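Local coordinates for protein ethanolamine kinase Pv091845 (Plasmodium vivax, PDB 2QG7) that probably phosphorylates ethanolamine, the first step on the way from ethanolamine to phosphatidylethanolamine, at residues M183-S189 with S299-T305; W237-W241 with V279-K284; L247-K253 with L264-F269. All coordinates share one frame; numbering follows the deposited sequence.

Contact 1: residues M183-S189 with S299-T305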
loop_
_atom_site.group_PDB
_atom_site.type_symbol
_atom_site.label_atom_id
_atom_site.label_comp_id
_atom_site.label_asym_id
_atom_site.label_seq_id
_atom_site.Cartn_x
_atom_site.Cartn_y
_atom_site.Cartn_z
ATOM N N MET D 183 -32.444 -10.291 -0.129
ATOM C CA MET D 183 -32.202 -10.997 1.115
ATOM C C MET D 183 -31.774 -9.998 2.194
ATOM O O MET D 183 -30.833 -9.226 2.018
ATOM C CB MET D 183 -31.137 -12.066 0.891
ATOM C CG MET D 183 -30.896 -13.000 2.091
ATOM S SD MET D 183 -29.412 -14.051 1.876
ATOM C CE MET D 183 -28.138 -12.792 1.655
ATOM N N ASP D 184 -32.480 -10.014 3.314
ATOM C CA ASP D 184 -32.136 -9.169 4.464
ATOM C C ASP D 184 -30.884 -9.697 5.185
ATOM O O ASP D 184 -30.521 -10.870 5.047
ATOM C CB ASP D 184 -33.324 -9.125 5.429
ATOM C CG ASP D 184 -33.716 -7.704 5.821
ATOM O OD1 ASP D 184 -32.809 -6.903 6.206
ATOM O OD2 ASP D 184 -34.944 -7.407 5.745
ATOM N N GLY D 185 -30.231 -8.817 5.946
ATOM C CA GLY D 185 -29.018 -9.155 6.690
ATOM C C GLY D 185 -27.913 -8.129 6.485
ATOM O O GLY D 185 -28.053 -7.196 5.700
ATOM N N TYR D 186 -26.799 -8.296 7.196
ATOM C CA TYR D 186 -25.702 -7.351 7.078
ATOM C C TYR D 186 -24.399 -8.028 6.644
ATOM O O TYR D 186 -24.147 -9.212 6.966
ATOM C CB TYR D 186 -25.547 -6.559 8.378
ATOM C CG TYR D 186 -24.970 -7.358 9.513
ATOM C CD1 TYR D 186 -25.805 -8.074 10.367
ATOM C CD2 TYR D 186 -23.576 -7.417 9.721
ATOM C CE1 TYR D 186 -25.271 -8.823 11.443
ATOM C CE2 TYR D 186 -23.035 -8.175 10.747
ATOM C CZ TYR D 186 -23.891 -8.862 11.617
ATOM O OH TYR D 186 -23.385 -9.598 12.650
ATOM N N ALA D 187 -23.579 -7.283 5.905
ATOM C CA ALA D 187 -22.332 -7.815 5.388
ATOM C C ALA D 187 -21.316 -7.785 6.492
ATOM O O ALA D 187 -21.335 -6.884 7.318
ATOM C CB ALA D 187 -21.847 -7.031 4.218
ATOM N N LEU D 188 -20.451 -8.800 6.511
ATOM C CA LEU D 188 -19.491 -8.997 7.571
ATOM C C LEU D 188 -18.242 -8.139 7.341
ATOM O O LEU D 188 -17.952 -7.747 6.208
ATOM C CB LEU D 188 -19.112 -10.489 7.662
ATOM C CG LEU D 188 -20.067 -11.575 8.175
ATOM C CD1 LEU D 188 -19.203 -12.768 8.523
ATOM C CD2 LEU D 188 -20.781 -11.102 9.399
ATOM N N SER D 189 -17.510 -7.866 8.425
ATOM C CA SER D 189 -16.259 -7.123 8.349
ATOM C C SER D 189 -15.133 -8.118 8.365
ATOM O O SER D 189 -15.367 -9.285 8.638
ATOM C CB SER D 189 -16.128 -6.144 9.525
ATOM O OG SER D 189 -16.197 -6.810 10.777
ATOM N N SER D 299 -15.136 -10.580 2.944
ATOM C CA SER D 299 -16.066 -10.426 4.067
ATOM C C SER D 299 -17.370 -9.747 3.721
ATOM O O SER D 299 -18.389 -10.045 4.304
ATOM C CB SER D 299 -15.412 -9.699 5.244
ATOM O OG SER D 299 -14.970 -8.415 4.829
ATOM N N SER D 300 -17.330 -8.836 2.762
ATOM C CA SER D 300 -18.513 -8.131 2.267
ATOM C C SER D 300 -19.391 -9.000 1.375
ATOM O O SER D 300 -20.515 -8.642 1.103
ATOM C CB SER D 300 -18.099 -6.827 1.548
ATOM O OG SER D 300 -17.482 -7.109 0.304
ATOM N N ASN D 301 -18.869 -10.150 0.938
ATOM C CA ASN D 301 -19.650 -11.205 0.272
ATOM C C ASN D 301 -20.302 -12.251 1.193
ATOM O O ASN D 301 -20.917 -13.196 0.724
ATOM C CB ASN D 301 -18.797 -11.866 -0.804
ATOM C CG ASN D 301 -18.796 -11.064 -2.091
ATOM O OD1 ASN D 301 -19.606 -10.172 -2.218
ATOM N ND2 ASN D 301 -17.891 -11.362 -3.024
ATOM N N ILE D 302 -20.174 -12.049 2.507
ATOM C CA ILE D 302 -20.717 -12.944 3.517
ATOM C C ILE D 302 -21.695 -12.160 4.381
ATOM O O ILE D 302 -21.332 -11.199 5.003
ATOM C CB ILE D 302 -19.598 -13.587 4.371
ATOM C CG1 ILE D 302 -18.571 -14.281 3.488
ATOM C CG2 ILE D 302 -20.166 -14.591 5.375
ATOM C CD1 ILE D 302 -17.274 -14.575 4.193
ATOM N N ILE D 303 -22.947 -12.602 4.391
ATOM C CA ILE D 303 -24.075 -11.872 4.997
ATOM C C ILE D 303 -24.550 -12.628 6.230
ATOM O O ILE D 303 -24.762 -13.842 6.182
ATOM C CB ILE D 303 -25.260 -11.739 3.953
ATOM C CG1 ILE D 303 -24.747 -11.224 2.583
ATOM C CG2 ILE D 303 -26.451 -10.935 4.514
ATOM C CD1 ILE D 303 -24.228 -9.747 2.565
ATOM N N ASN D 304 -24.676 -11.918 7.345
ATOM C CA ASN D 304 -25.250 -12.498 8.541
ATOM C C ASN D 304 -26.698 -12.065 8.666
ATOM O O ASN D 304 -26.966 -10.900 8.938
ATOM C CB ASN D 304 -24.491 -12.045 9.791
ATOM C CG ASN D 304 -25.027 -12.677 11.047
ATOM O OD1 ASN D 304 -25.665 -13.719 10.993
ATOM N ND2 ASN D 304 -24.769 -12.068 12.169
ATOM N N THR D 305 -27.630 -12.994 8.457
ATOM C CA THR D 305 -29.059 -12.692 8.607
ATOM C C THR D 305 -29.532 -13.223 9.942
ATOM O O THR D 305 -29.768 -14.424 10.083
ATOM C CB THR D 305 -29.907 -13.286 7.488
ATOM O OG1 THR D 305 -29.352 -12.920 6.205
ATOM C CG2 THR D 305 -31.363 -12.769 7.605
#
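Tyr186 and Asn304 form a reciprocal backbone pair, the hydrogen-bonded pair of a short antiparallel ladder. Tyr186 N donates to Asn304 O over 3.1 Å, reaching that oxygen from above its carbonyl plane, and Asn304 N returns a bond of 2.8 Å to Tyr186 O. Their side chains run next to each other in the same direction. Asn304 CB sits over the Tyr186 ring, 4.0 Å from its centroid, while ND2 gives a nearly straight bond (165°) of 2.9 Å to Tyr186 OH. Tyr186 CG lies between its backbone N and carbonyl carbon (chi1 73°), which lays the ring alongside Asn304. ND2 of Asn304 also binds Asp345 OD1, and OD1 takes a weak bond from Ser346 N, so the whole amide is held. Further along, Leu188 N is claimed mainly by Ile302 O at 3.0 Å, the donor lying almost straight out from the carbonyl, with a weak, bent bond to Ser299 O as well. At the other end Asp184 O accepts from Thr305 OG1 at 2.6 Å. Among the apolar groups, Met183 CE lies 3.8 Å from Ile303 CG2, and the Leu188 methyls meet Ile302 and Asn304. Strand 302-304 bonds on its other side to strand 347-349, making a three-stranded antiparallel sheet. Just before strand 302-304, Asn301 ND2 binds Asp296 O; the Asp296-Asn301 spacing is consistent with the DxxxxN part of the HxDxxxxN catalytic-loop pattern of kinase-like folds, and 183-189, following strand 177-181, probably corresponds to the link from N-lobe to C-lobe.

Contact 2: residues W237-W241 with V279-K284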
loop_
_atom_site.group_PDB
_atom_site.type_symbol
_atom_site.label_atom_id
_atom_site.label_comp_id
_atom_site.label_asym_id
_atom_site.label_seq_id
_atom_site.Cartn_x
_atom_site.Cartn_y
_atom_site.Cartn_z
ATOM N N TRP D 237 -6.495 -22.150 -13.529
ATOM C CA TRP D 237 -5.285 -21.890 -14.303
ATOM C C TRP D 237 -5.596 -21.304 -15.660
ATOM O O TRP D 237 -4.822 -20.539 -16.193
ATOM C CB TRP D 237 -4.460 -23.167 -14.429
ATOM C CG TRP D 237 -4.392 -23.866 -13.151
ATOM C CD1 TRP D 237 -5.041 -25.014 -12.818
ATOM C CD2 TRP D 237 -3.678 -23.448 -11.976
ATOM N NE1 TRP D 237 -4.756 -25.361 -11.523
ATOM C CE2 TRP D 237 -3.932 -24.413 -10.975
ATOM C CE3 TRP D 237 -2.852 -22.352 -11.673
ATOM C CZ2 TRP D 237 -3.387 -24.329 -9.700
ATOM C CZ3 TRP D 237 -2.306 -22.276 -10.422
ATOM C CH2 TRP D 237 -2.574 -23.258 -9.445
ATOM N N ASN D 238 -6.734 -21.685 -16.219
ATOM C CA ASN D 238 -7.263 -21.045 -17.405
ATOM C C ASN D 238 -7.521 -19.560 -17.168
ATOM O O ASN D 238 -7.349 -18.758 -18.075
ATOM C CB ASN D 238 -8.584 -21.727 -17.797
ATOM C CG ASN D 238 -9.168 -21.183 -19.104
ATOM O OD1 ASN D 238 -8.719 -21.553 -20.207
ATOM N ND2 ASN D 238 -10.188 -20.314 -18.982
ATOM N N THR D 239 -7.961 -19.212 -15.956
ATOM C CA THR D 239 -8.320 -17.840 -15.585
ATOM C C THR D 239 -7.063 -17.021 -15.301
ATOM O O THR D 239 -6.935 -15.904 -15.803
ATOM C CB THR D 239 -9.267 -17.798 -14.367
ATOM O OG1 THR D 239 -10.445 -18.536 -14.676
ATOM C CG2 THR D 239 -9.689 -16.395 -14.035
ATOM N N ILE D 240 -6.140 -17.592 -14.521
ATOM C CA ILE D 240 -4.854 -16.945 -14.244
ATOM C C ILE D 240 -4.061 -16.656 -15.520
ATOM O O ILE D 240 -3.553 -15.558 -15.694
ATOM C CB ILE D 240 -3.991 -17.741 -13.219
ATOM C CG1 ILE D 240 -4.725 -17.862 -11.894
ATOM C CG2 ILE D 240 -2.645 -17.046 -12.985
ATOM C CD1 ILE D 240 -3.948 -18.648 -10.862
ATOM N N TRP D 241 -3.956 -17.641 -16.404
ATOM C CA TRP D 241 -3.308 -17.442 -17.714
ATOM C C TRP D 241 -4.050 -16.478 -18.609
ATOM O O TRP D 241 -3.424 -15.791 -19.414
ATOM C CB TRP D 241 -3.065 -18.769 -18.457
ATOM C CG TRP D 241 -1.951 -19.578 -17.842
ATOM C CD1 TRP D 241 -2.069 -20.764 -17.178
ATOM C CD2 TRP D 241 -0.558 -19.250 -17.825
ATOM N NE1 TRP D 241 -0.840 -21.199 -16.746
ATOM C CE2 TRP D 241 0.107 -20.285 -17.120
ATOM C CE3 TRP D 241 0.197 -18.173 -18.313
ATOM C CZ2 TRP D 241 1.510 -20.280 -16.908
ATOM C CZ3 TRP D 241 1.585 -18.172 -18.094
ATOM C CH2 TRP D 241 2.223 -19.218 -17.402
ATOM N N VAL D 279 3.947 -21.893 -9.425
ATOM C CA VAL D 279 2.849 -21.950 -8.469
ATOM C C VAL D 279 1.856 -23.038 -8.882
ATOM O O VAL D 279 1.493 -23.874 -8.041
ATOM C CB VAL D 279 2.173 -20.549 -8.231
ATOM C CG1 VAL D 279 0.963 -20.678 -7.375
ATOM C CG2 VAL D 279 3.136 -19.647 -7.495
ATOM N N GLU D 280 1.493 -23.040 -10.175
ATOM C CA GLU D 280 0.651 -24.076 -10.792
ATOM C C GLU D 280 1.111 -25.475 -10.479
ATOM O O GLU D 280 0.304 -26.312 -10.067
ATOM C CB GLU D 280 0.593 -23.916 -12.304
ATOM C CG GLU D 280 -0.509 -24.694 -12.956
ATOM C CD GLU D 280 -0.739 -24.265 -14.390
ATOM O OE1 GLU D 280 -0.156 -23.233 -14.794
ATOM O OE2 GLU D 280 -1.483 -24.959 -15.135
ATOM N N SER D 281 2.409 -25.719 -10.683
ATOM C CA SER D 281 3.043 -26.975 -10.316
ATOM C C SER D 281 3.000 -27.285 -8.816
ATOM O O SER D 281 2.719 -28.422 -8.398
ATOM C CB SER D 281 4.480 -26.979 -10.824
ATOM O OG SER D 281 5.115 -28.208 -10.513
ATOM N N LEU D 282 3.254 -26.292 -7.980
ATOM C CA LEU D 282 3.275 -26.586 -6.550
ATOM C C LEU D 282 1.872 -26.836 -5.975
ATOM O O LEU D 282 1.718 -27.515 -4.965
ATOM C CB LEU D 282 3.979 -25.477 -5.786
ATOM C CG LEU D 282 5.492 -25.487 -5.786
ATOM C CD1 LEU D 282 5.982 -24.093 -5.507
ATOM C CD2 LEU D 282 5.994 -26.403 -4.711
ATOM N N CYS D 283 0.870 -26.242 -6.618
ATOM C CA CYS D 283 -0.510 -26.314 -6.188
ATOM C C CYS D 283 -1.128 -27.629 -6.673
ATOM O O CYS D 283 -1.895 -28.287 -5.937
ATOM C CB CYS D 283 -1.297 -25.079 -6.687
ATOM S SG CYS D 283 -1.015 -23.548 -5.697
ATOM N N LYS D 284 -0.793 -27.999 -7.911
ATOM C CA LYS D 284 -1.254 -29.239 -8.508
ATOM C C LYS D 284 -0.673 -30.496 -7.829
ATOM O O LYS D 284 -1.271 -31.562 -7.873
ATOM C CB LYS D 284 -0.995 -29.234 -10.011
ATOM C CG LYS D 284 -1.969 -28.364 -10.782
ATOM C CD LYS D 284 -1.724 -28.506 -12.273
ATOM C CE LYS D 284 -2.765 -27.781 -13.094
ATOM N NZ LYS D 284 -2.369 -27.734 -14.532
#
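Trp237 lies flat against Glu280, the indole plane and the carboxylate plane only 2° apart. The two side chains pass each other in opposite directions, so that Glu280 CG rests over the six-membered ring, 3.7 Å from its centroid, while OE2 reaches back to 3.5 Å from Trp237 CB. An extended glutamate, its CG anti to the backbone N (chi1 -165°), can lie along the indole in this way. Lys284, one helical turn further on, covers the same face over the pyrrole half: its CE lies 3.9 Å from the centroid of the five-membered ring, and NZ stands off-centre above it in a cation-pi contact. NZ also forms a salt bridge of 3.0 Å to Glu280 OE2, on the anti lone pair, so lysine and glutamate are tied together over one face of the indole. Helices 236-251 and 269-284, which run nearly antiparallel in the helical C-lobe of this kinase-like fold, stand wide apart here, with segment axes 12.3 Å from each other at closest approach; the big indole side chains span the interval. Cys283 comes from another direction, its CB 3.5 Å from Trp237 CH2 at the rim of the ring, with SG also at the edge of the six-membered ring, a sulfur-aromatic contact. The indole nitrogen of Trp237 binds Glu359 OE2, which helps to fix the rotation of the ring. Trp241 meets Glu280 quite differently. The side chains cross at about a right angle, and NE1 of Trp241 points its hydrogen at Glu280 OE1 over 2.9 Å, roughly in the indole plane and on the syn side of the carboxylate. Trp241 also packs on Ile276 and Val277 and meets the ring of Phe244 edge-to-face.

Contact 3: residues L247-K253 with L264-F269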
loop_
_atom_site.group_PDB
_atom_site.type_symbol
_atom_site.label_atom_id
_atom_site.label_comp_id
_atom_site.label_asym_id
_atom_site.label_seq_id
_atom_site.Cartn_x
_atom_site.Cartn_y
_atom_site.Cartn_z
ATOM N N LEU D 247 -2.778 -8.987 -20.124
ATOM C CA LEU D 247 -1.874 -7.976 -19.628
ATOM C C LEU D 247 -0.593 -7.939 -20.413
ATOM O O LEU D 247 -0.043 -6.866 -20.630
ATOM C CB LEU D 247 -1.580 -8.171 -18.147
ATOM C CG LEU D 247 -2.654 -7.711 -17.161
ATOM C CD1 LEU D 247 -2.257 -8.077 -15.747
ATOM C CD2 LEU D 247 -2.908 -6.218 -17.275
ATOM N N ASN D 248 -0.112 -9.101 -20.839
ATOM C CA ASN D 248 1.141 -9.168 -21.614
ATOM C C ASN D 248 0.994 -8.579 -23.025
ATOM O O ASN D 248 1.910 -7.958 -23.538
ATOM C CB ASN D 248 1.644 -10.603 -21.702
ATOM C CG ASN D 248 3.081 -10.704 -22.185
ATOM O OD1 ASN D 248 3.396 -11.514 -23.059
ATOM N ND2 ASN D 248 3.959 -9.923 -21.589
ATOM N N GLU D 249 -0.165 -8.769 -23.638
ATOM C CA GLU D 249 -0.441 -8.195 -24.943
ATOM C C GLU D 249 -0.696 -6.691 -24.815
ATOM O O GLU D 249 -0.546 -5.948 -25.780
ATOM C CB GLU D 249 -1.608 -8.930 -25.646
ATOM C CG GLU D 249 -1.244 -10.329 -26.169
ATOM C CD GLU D 249 -2.479 -11.274 -26.321
ATOM O OE1 GLU D 249 -3.444 -10.874 -27.035
ATOM O OE2 GLU D 249 -2.484 -12.420 -25.735
ATOM N N GLU D 250 -1.078 -6.250 -23.625
ATOM C CA GLU D 250 -1.191 -4.816 -23.360
ATOM C C GLU D 250 0.203 -4.186 -23.058
ATOM O O GLU D 250 0.495 -3.056 -23.482
ATOM C CB GLU D 250 -2.195 -4.561 -22.221
ATOM C CG GLU D 250 -2.465 -3.106 -21.931
ATOM C CD GLU D 250 -3.373 -2.439 -22.965
ATOM O OE1 GLU D 250 -4.021 -3.171 -23.743
ATOM O OE2 GLU D 250 -3.471 -1.186 -22.988
ATOM N N ARG D 251 1.044 -4.932 -22.335
ATOM C CA ARG D 251 2.403 -4.520 -21.994
ATOM C C ARG D 251 3.238 -4.313 -23.260
ATOM O O ARG D 251 4.192 -3.549 -23.264
ATOM C CB ARG D 251 3.057 -5.612 -21.151
ATOM C CG ARG D 251 4.256 -5.173 -20.373
ATOM C CD ARG D 251 5.251 -6.291 -20.099
ATOM N NE ARG D 251 6.454 -5.670 -19.524
ATOM C CZ ARG D 251 7.677 -6.210 -19.420
ATOM N NH1 ARG D 251 7.935 -7.454 -19.836
ATOM N NH2 ARG D 251 8.657 -5.485 -18.881
ATOM N N LYS D 252 2.874 -5.025 -24.321
ATOM C CA LYS D 252 3.607 -5.010 -25.581
ATOM C C LYS D 252 3.465 -3.699 -26.356
ATOM O O LYS D 252 4.395 -3.292 -27.047
ATOM C CB LYS D 252 3.173 -6.190 -26.460
ATOM C CG LYS D 252 3.839 -7.513 -26.103
ATOM C CD LYS D 252 3.537 -8.557 -27.191
ATOM C CE LYS D 252 4.286 -9.869 -26.979
ATOM N NZ LYS D 252 3.731 -10.659 -25.834
ATOM N N LYS D 253 2.303 -3.057 -26.250
ATOM C CA LYS D 253 2.049 -1.773 -26.901
ATOM C C LYS D 253 2.989 -0.695 -26.378
ATOM O O LYS D 253 3.251 -0.599 -25.159
ATOM C CB LYS D 253 0.612 -1.333 -26.666
ATOM C CG LYS D 253 -0.387 -2.283 -27.295
ATOM C CD LYS D 253 -1.805 -1.941 -26.928
ATOM C CE LYS D 253 -2.734 -3.031 -27.448
ATOM N NZ LYS D 253 -4.134 -2.836 -26.925
ATOM N N LEU D 264 2.830 -1.858 -16.055
ATOM C CA LEU D 264 3.057 -3.204 -16.524
ATOM C C LEU D 264 4.489 -3.419 -16.974
ATOM O O LEU D 264 5.020 -4.528 -16.887
ATOM C CB LEU D 264 2.101 -3.536 -17.688
ATOM C CG LEU D 264 0.598 -3.333 -17.483
ATOM C CD1 LEU D 264 -0.102 -3.883 -18.689
ATOM C CD2 LEU D 264 0.055 -3.976 -16.190
ATOM N N LYS D 265 5.097 -2.362 -17.492
ATOM C CA LYS D 265 6.439 -2.400 -18.049
ATOM C C LYS D 265 7.481 -2.558 -16.977
ATOM O O LYS D 265 8.514 -3.125 -17.192
ATOM C CB LYS D 265 6.671 -1.156 -18.888
ATOM C CG LYS D 265 5.708 -1.131 -20.095
ATOM C CD LYS D 265 5.978 0.003 -21.070
ATOM C CE LYS D 265 5.087 -0.107 -22.320
ATOM N NZ LYS D 265 5.449 1.020 -23.294
ATOM N N LEU D 266 7.176 -2.078 -15.788
ATOM C CA LEU D 266 8.047 -2.255 -14.638
ATOM C C LEU D 266 8.098 -3.731 -14.125
ATOM O O LEU D 266 9.021 -4.115 -13.394
ATOM C CB LEU D 266 7.585 -1.285 -13.539
ATOM C CG LEU D 266 8.464 -1.130 -12.284
ATOM C CD1 LEU D 266 9.872 -0.520 -12.605
ATOM C CD2 LEU D 266 7.693 -0.262 -11.280
ATOM N N ILE D 267 7.110 -4.545 -14.516
ATOM C CA ILE D 267 7.036 -5.939 -14.115
ATOM C C ILE D 267 7.726 -6.799 -15.148
ATOM O O ILE D 267 7.426 -6.684 -16.340
ATOM C CB ILE D 267 5.547 -6.438 -13.928
ATOM C CG1 ILE D 267 4.791 -5.585 -12.896
ATOM C CG2 ILE D 267 5.541 -7.898 -13.453
ATOM C CD1 ILE D 267 3.307 -5.581 -13.102
ATOM N N ASP D 268 8.626 -7.677 -14.701
ATOM C CA ASP D 268 9.267 -8.639 -15.622
ATOM C C ASP D 268 8.315 -9.802 -15.890
ATOM O O ASP D 268 8.099 -10.660 -15.029
ATOM C CB ASP D 268 10.602 -9.148 -15.068
ATOM C CG ASP D 268 11.479 -9.810 -16.134
ATOM O OD1 ASP D 268 11.011 -10.065 -17.258
ATOM O OD2 ASP D 268 12.665 -10.080 -15.859
ATOM N N PHE D 269 7.695 -9.783 -17.063
ATOM C CA PHE D 269 6.667 -10.766 -17.402
ATOM C C PHE D 269 7.219 -12.170 -17.663
ATOM O O PHE D 269 6.485 -13.140 -17.491
ATOM C CB PHE D 269 5.794 -10.289 -18.553
ATOM C CG PHE D 269 4.504 -9.620 -18.109
ATOM C CD1 PHE D 269 4.524 -8.433 -17.341
ATOM C CD2 PHE D 269 3.275 -10.160 -18.461
ATOM C CE1 PHE D 269 3.349 -7.812 -16.939
ATOM C CE2 PHE D 269 2.086 -9.559 -18.058
ATOM C CZ PHE D 269 2.107 -8.382 -17.301
HETATM O O HOH W 1 9.724 -9.435 -19.726
#
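Arg251 reaches from helix 236-251 across segment 264-269, and each section of its side chain finds a different neighbour. CB faces Leu264 CB, and CG of Arg251 lies 3.6 Å from Leu264 O and also touches Leu264 CB. With CG anti to the backbone N (chi1 -161°) and the chain extended as far as NE, the side chain then runs past the Phe269 ring, where CD lies 3.6 Å from Phe269 CD1. NE of Arg251 lies 3.2 Å from Leu264 O. Beyond it the guanidinium spreads at only 18° to the phenyl plane, with Ile267 O over the centre of one face, 3.0 Å above the plane. Arg251 NH2 donates to Lys265 O over 2.9 Å, close to the guanidinium plane. The same nitrogen forms a salt bridge with Asp268 OD2 of the second subunit. Arg251 NH1 gives a bond of 2.7 Å to a water. That water in turn donates to Asp268 OD1 of its own chain. The turn between helix 262-265 and helix 269-284 is gripped in this way, with Asp268 as N-cap of the latter helix, and it lies at the dimer interface, where Leu266 and Asp268 also make backbone hydrogen bonds with the second subunit. Two carboxylates, one from each chain, thus probably help to balance the arginine charge. Phe269 packs on helix 236-251: Leu247 CB meets the edge of its ring, and Asn248 ND2 approaches Phe269 CD2 to 3.2 Å, with amide and ring planes nearly parallel. Leu264 turns its methyl groups to Leu247, the two side chains crossing at about a right angle. Leu247 also packs on Leu423, Leu426 and Leu427 of helix 413-430. Lys265 NZ, by contrast, makes only a weak bond to Lys253 O.

Contacts 2 and 3 share helix 236-251: one uses an early turn of it, the other a later turn, and their centres lie about 20 Å apart. Contact 1 sits on the opposite side of the chain's centre, about 30 Å and 37 Å from them, centre to centre, although both are nested within the chain loop that it closes. All three are partly buried, but contact 1 lies closest to the middle of the chain and contact 3 furthest out, against the second subunit. Chemistry follows place: backbone pairing of strands in contact 1, an indole laid on a glutamate-lysine salt bridge between helices in contact 2, and in contact 3 an arginine shared between a turn carbonyl, a water and an aspartate of the second subunit.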